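Local coordinates for protein EscN (Escherichia coli O127:H6, PDB 2OBL) that belongs to the P-loop ATPases of type III secretion systems, relatives of the ATP synthase alpha and beta subunits, at residues 71-84 / 237-251. The protein carries 1 engineered substitution. Numbering follows the deposited sequence.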
loop_
_atom_site.group_PDB
_atom_site.type_symbol
_atom_site.label_atom_id
_atom_site.label_comp_id
_atom_site.label_asym_id
_atom_site.label_seq_id
_atom_site.Cartn_x
_atom_site.Cartn_y
_atom_site.Cartn_z
ATOM N N GLY A 71 -3.781 3.643 -11.070
ATOM C CA GLY A 71 -4.836 2.632 -11.166
ATOM C C GLY A 71 -4.390 1.222 -10.785
ATOM O O GLY A 71 -5.153 0.274 -10.892
ATOM N N GLN A 72 -3.140 1.086 -10.351
ATOM C CA GLN A 72 -2.607 -0.190 -9.898
ATOM C C GLN A 72 -3.259 -0.618 -8.592
ATOM O O GLN A 72 -3.667 0.234 -7.792
ATOM C CB GLN A 72 -1.105 -0.048 -9.666
ATOM C CG GLN A 72 -0.334 -1.334 -9.663
ATOM C CD GLN A 72 1.137 -1.119 -9.400
ATOM O OE1 GLN A 72 1.560 -0.003 -9.095
ATOM N NE2 GLN A 72 1.923 -2.191 -9.469
ATOM N N ARG A 73 -3.368 -1.938 -8.405
ATOM C CA ARG A 73 -3.644 -2.541 -7.097
ATOM C C ARG A 73 -2.339 -3.084 -6.530
ATOM O O ARG A 73 -1.691 -3.932 -7.153
ATOM C CB ARG A 73 -4.672 -3.670 -7.203
ATOM C CG ARG A 73 -6.111 -3.198 -7.487
ATOM C CD ARG A 73 -6.324 -2.952 -8.958
ATOM N NE ARG A 73 -5.800 -4.078 -9.734
ATOM C CZ ARG A 73 -6.483 -5.184 -10.016
ATOM N NH1 ARG A 73 -7.752 -5.309 -9.632
ATOM N NH2 ARG A 73 -5.904 -6.156 -10.708
ATOM N N ILE A 74 -1.942 -2.574 -5.368
ATOM C CA ILE A 74 -0.625 -2.859 -4.794
ATOM C C ILE A 74 -0.798 -3.439 -3.411
ATOM O O ILE A 74 -1.604 -2.938 -2.636
ATOM C CB ILE A 74 0.168 -1.532 -4.640
ATOM C CG1 ILE A 74 0.271 -0.801 -5.985
ATOM C CG2 ILE A 74 1.533 -1.772 -3.985
ATOM C CD1 ILE A 74 0.267 0.719 -5.846
ATOM N N GLY A 75 -0.061 -4.496 -3.088
ATOM C CA GLY A 75 -0.112 -5.040 -1.733
ATOM C C GLY A 75 1.157 -4.691 -0.972
ATOM O O GLY A 75 2.246 -4.678 -1.548
ATOM N N ILE A 76 1.031 -4.408 0.320
ATOM C CA ILE A 76 2.208 -4.294 1.176
ATOM C C ILE A 76 2.071 -5.394 2.230
ATOM O O ILE A 76 1.090 -5.419 2.972
ATOM C CB ILE A 76 2.296 -2.921 1.877
ATOM C CG1 ILE A 76 2.469 -1.801 0.836
ATOM C CG2 ILE A 76 3.447 -2.932 2.917
ATOM C CD1 ILE A 76 2.492 -0.378 1.436
ATOM N N PHE A 77 3.052 -6.297 2.256
ATOM C CA PHE A 77 3.046 -7.478 3.123
ATOM C C PHE A 77 4.042 -7.211 4.258
ATOM O O PHE A 77 5.207 -6.925 3.999
ATOM C CB PHE A 77 3.488 -8.716 2.331
ATOM C CG PHE A 77 2.494 -9.161 1.282
ATOM C CD1 PHE A 77 1.696 -10.290 1.496
ATOM C CD2 PHE A 77 2.338 -8.446 0.099
ATOM C CE1 PHE A 77 0.760 -10.691 0.540
ATOM C CE2 PHE A 77 1.404 -8.852 -0.860
ATOM C CZ PHE A 77 0.611 -9.967 -0.629
ATOM N N ALA A 78 3.582 -7.289 5.505
ATOM C CA ALA A 78 4.415 -6.917 6.645
ATOM C C ALA A 78 3.975 -7.588 7.940
ATOM O O ALA A 78 2.789 -7.668 8.241
ATOM C CB ALA A 78 4.426 -5.401 6.821
ATOM N N GLY A 79 4.941 -8.050 8.728
ATOM C CA GLY A 79 4.630 -8.516 10.075
ATOM C C GLY A 79 4.670 -7.355 11.056
ATOM O O GLY A 79 4.674 -6.188 10.647
ATOM N N SER A 80 4.738 -7.680 12.350
ATOM C CA SER A 80 4.830 -6.683 13.409
ATOM C C SER A 80 6.235 -6.141 13.561
ATOM O O SER A 80 7.215 -6.852 13.338
ATOM C CB SER A 80 4.404 -7.291 14.751
ATOM O OG SER A 80 3.047 -7.657 14.712
ATOM N N GLY A 81 6.327 -4.883 13.979
ATOM C CA GLY A 81 7.596 -4.291 14.343
ATOM C C GLY A 81 8.570 -4.184 13.195
ATOM O O GLY A 81 9.782 -4.257 13.400
ATOM N N VAL A 82 8.053 -4.003 11.983
ATOM C CA VAL A 82 8.932 -3.776 10.842
ATOM C C VAL A 82 8.704 -2.415 10.177
ATOM O O VAL A 82 9.172 -2.183 9.070
ATOM C CB VAL A 82 8.852 -4.907 9.793
ATOM C CG1 VAL A 82 9.276 -6.238 10.411
ATOM C CG2 VAL A 82 7.459 -4.989 9.178
ATOM N N GLY A 83 7.981 -1.525 10.855
ATOM C CA GLY A 83 7.860 -0.140 10.376
ATOM C C GLY A 83 6.750 0.101 9.376
ATOM O O GLY A 83 6.776 1.096 8.642
ATOM N N LYS A 84 5.769 -0.799 9.334
ATOM C CA LYS A 84 4.675 -0.664 8.386
ATOM C C LYS A 84 3.983 0.694 8.503
ATOM O O LYS A 84 3.842 1.393 7.520
ATOM C CB LYS A 84 3.657 -1.799 8.558
ATOM C CG LYS A 84 2.348 -1.591 7.792
ATOM C CD LYS A 84 1.249 -2.522 8.316
ATOM C CE LYS A 84 0.860 -2.211 9.764
ATOM N NZ LYS A 84 -0.169 -1.142 10.013
ATOM N N ARG A 237 -2.224 -12.150 -3.351
ATOM C CA ARG A 237 -1.002 -12.249 -4.175
ATOM C C ARG A 237 -1.312 -12.495 -5.638
ATOM O O ARG A 237 -0.669 -11.940 -6.536
ATOM C CB ARG A 237 -0.084 -13.365 -3.671
ATOM C CG ARG A 237 0.654 -13.019 -2.406
ATOM C CD ARG A 237 1.664 -14.124 -2.131
ATOM N NE ARG A 237 2.460 -13.874 -0.931
ATOM C CZ ARG A 237 3.692 -13.370 -0.944
ATOM N NH1 ARG A 237 4.268 -13.015 -2.093
ATOM N NH2 ARG A 237 4.342 -13.195 0.202
ATOM N N SER A 238 -2.271 -13.374 -5.873
ATOM C CA SER A 238 -2.617 -13.787 -7.225
ATOM C C SER A 238 -3.431 -12.744 -8.004
ATOM O O SER A 238 -3.567 -12.849 -9.222
ATOM C CB SER A 238 -3.341 -15.145 -7.187
ATOM O OG SER A 238 -2.428 -16.186 -6.850
ATOM N N ILE A 239 -3.951 -11.737 -7.310
ATOM C CA ILE A 239 -4.752 -10.697 -7.953
ATOM C C ILE A 239 -3.977 -9.410 -8.181
ATOM O O ILE A 239 -4.256 -8.690 -9.139
ATOM C CB ILE A 239 -5.965 -10.304 -7.095
ATOM C CG1 ILE A 239 -6.916 -11.484 -6.871
ATOM C CG2 ILE A 239 -6.718 -9.145 -7.749
ATOM C CD1 ILE A 239 -7.913 -11.223 -5.747
ATOM N N LEU A 240 -3.052 -9.101 -7.274
ATOM C CA LEU A 240 -2.360 -7.798 -7.264
ATOM C C LEU A 240 -1.535 -7.512 -8.516
ATOM O O LEU A 240 -1.087 -8.438 -9.199
ATOM C CB LEU A 240 -1.450 -7.699 -6.041
ATOM C CG LEU A 240 -2.126 -7.660 -4.666
ATOM C CD1 LEU A 240 -1.056 -7.899 -3.589
ATOM C CD2 LEU A 240 -2.843 -6.346 -4.447
ATOM N N ASP A 241 -1.320 -6.225 -8.781
ATOM C CA ASP A 241 -0.469 -5.747 -9.867
ATOM C C ASP A 241 0.938 -5.415 -9.370
ATOM O O ASP A 241 1.815 -5.090 -10.163
ATOM C CB ASP A 241 -1.043 -4.472 -10.472
ATOM C CG ASP A 241 -2.476 -4.633 -10.959
ATOM O OD1 ASP A 241 -2.769 -5.671 -11.591
ATOM O OD2 ASP A 241 -3.299 -3.718 -10.716
ATOM N N GLY A 242 1.143 -5.470 -8.060
ATOM C CA GLY A 242 2.461 -5.198 -7.505
ATOM C C GLY A 242 2.439 -5.549 -6.039
ATOM O O GLY A 242 1.377 -5.558 -5.422
ATOM N N HIS A 243 3.598 -5.840 -5.477
ATOM C CA HIS A 243 3.653 -6.163 -4.072
ATOM C C HIS A 243 4.978 -5.694 -3.479
ATOM O O HIS A 243 6.055 -5.837 -4.091
ATOM C CB HIS A 243 3.421 -7.671 -3.843
ATOM C CG HIS A 243 4.414 -8.542 -4.536
ATOM N ND1 HIS A 243 4.338 -8.835 -5.881
ATOM C CD2 HIS A 243 5.518 -9.173 -4.076
ATOM C CE1 HIS A 243 5.358 -9.597 -6.222
ATOM N NE2 HIS A 243 6.088 -9.822 -5.146
ATOM N N ILE A 244 4.877 -5.131 -2.284
ATOM C CA ILE A 244 6.015 -4.617 -1.559
ATOM C C ILE A 244 6.119 -5.451 -0.292
ATOM O O ILE A 244 5.160 -5.541 0.475
ATOM C CB ILE A 244 5.773 -3.158 -1.156
ATOM C CG1 ILE A 244 5.576 -2.284 -2.396
ATOM C CG2 ILE A 244 6.907 -2.627 -0.283
ATOM C CD1 ILE A 244 6.743 -2.335 -3.364
ATOM N N VAL A 245 7.280 -6.029 -0.050
ATOM C CA VAL A 245 7.433 -6.926 1.093
ATOM C C VAL A 245 8.404 -6.350 2.109
ATOM O O VAL A 245 9.548 -6.029 1.760
ATOM C CB VAL A 245 7.939 -8.295 0.643
ATOM C CG1 VAL A 245 8.207 -9.193 1.857
ATOM C CG2 VAL A 245 6.933 -8.926 -0.321
ATOM N N LEU A 246 7.960 -6.232 3.358
ATOM C CA LEU A 246 8.832 -5.750 4.434
ATOM C C LEU A 246 9.280 -6.946 5.248
ATOM O O LEU A 246 8.498 -7.871 5.463
ATOM C CB LEU A 246 8.079 -4.787 5.353
ATOM C CG LEU A 246 7.307 -3.668 4.675
ATOM C CD1 LEU A 246 6.801 -2.639 5.719
ATOM C CD2 LEU A 246 8.180 -2.988 3.634
ATOM N N THR A 247 10.521 -6.922 5.728
ATOM C CA THR A 247 11.058 -8.069 6.447
ATOM C C THR A 247 11.622 -7.710 7.803
ATOM O O THR A 247 12.187 -6.631 7.988
ATOM C CB THR A 247 12.168 -8.784 5.647
ATOM O OG1 THR A 247 13.284 -7.893 5.471
ATOM C CG2 THR A 247 11.647 -9.251 4.290
ATOM N N ARG A 248 11.467 -8.637 8.742
ATOM C CA ARG A 248 12.089 -8.521 10.063
ATOM C C ARG A 248 13.605 -8.406 9.932
ATOM O O ARG A 248 14.246 -7.654 10.667
ATOM C CB ARG A 248 11.702 -9.717 10.937
ATOM C CG ARG A 248 12.194 -9.629 12.376
ATOM C CD ARG A 248 11.260 -10.369 13.329
ATOM N NE ARG A 248 9.996 -9.652 13.493
ATOM C CZ ARG A 248 8.830 -10.072 13.013
ATOM N NH1 ARG A 248 8.760 -11.217 12.344
ATOM N NH2 ARG A 248 7.733 -9.347 13.203
ATOM N N GLU A 249 14.178 -9.132 8.978
ATOM C CA GLU A 249 15.621 -9.098 8.758
ATOM C C GLU A 249 16.166 -7.695 8.477
ATOM O O GLU A 249 17.212 -7.308 9.019
ATOM C CB GLU A 249 16.021 -10.081 7.653
ATOM C CG GLU A 249 15.941 -11.548 8.080
ATOM C CD GLU A 249 14.512 -12.090 8.212
ATOM O OE1 GLU A 249 13.563 -11.515 7.615
ATOM O OE2 GLU A 249 14.345 -13.108 8.925
ATOM N N LEU A 250 15.472 -6.930 7.636
ATOM C CA LEU A 250 15.861 -5.540 7.405
ATOM C C LEU A 250 15.537 -4.627 8.593
ATOM O O LEU A 250 16.341 -3.761 8.954
ATOM C CB LEU A 250 15.244 -4.997 6.110
ATOM C CG LEU A 250 15.830 -5.624 4.844
ATOM C CD1 LEU A 250 15.005 -5.246 3.614
ATOM C CD2 LEU A 250 17.309 -5.255 4.660
ATOM N N ALA A 251 14.373 -4.813 9.206
ATOM C CA ALA A 251 14.016 -3.996 10.365
ATOM C C ALA A 251 15.044 -4.114 11.502
ATOM O O ALA A 251 15.314 -3.138 12.209
ATOM C CB ALA A 251 12.612 -4.342 10.865
HETATM O O HOH W 1 -5.806 -9.326 -11.285
HETATM O O HOH W 2 7.532 -8.480 7.989
#
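Gly75 and Phe77 bond through their backbones to Gly242, Ile244 and Leu246, pairing strands 73-78 and 242-245 in parallel. Gly75 N donates to Gly242 O and Phe77 N to Ile244 O. Gly75 O accepts from Ile244 N, and Phe77 O from Leu246 N at 2.9 Å.

A salt bridge fastens the start of the ladder. Arg73 bends at chi2 (83°) and chi3 (47°), which brings its guanidinium side-on to Asp241. Arg73 NE meets Asp241 OD2 at 2.7 Å, and Arg73 NH2 reaches Asp241 OD1 at 3.3 Å. Arg73 N also donates to Asp241 OD2, from the same face of the carboxylate as NE. Three bonds thus fix the carboxylate's rotation.

Phe77 meets Arg237 by a cation-pi contact, with Arg237 CZ 4.5 Å from the ring centroid. Leu240 CD1 touches the ring edge, 3.8 Å from Phe77 CE2. Leu240 CD1 also lies 3.5 Å from Gly75 CA, where the glycine leaves room for it.

Beyond the strands, Val82 CG1 packs on Arg248 CA at 3.6 Å. Arg248 NH2 donates to Ser80 O, on a carbonyl lone pair. A water links Gly79 N to Leu246 O. Residues 78-84 hold most of what is probably a Walker A P-loop, as expected for this family. Lys84 NZ forms a salt bridge with Asp167 OD2.

Ile76 and Leu246 face helix 84-94. Strand 73-78 lies between 242-245 and 214-222, and 265-266 pairs antiparallel with 242-245.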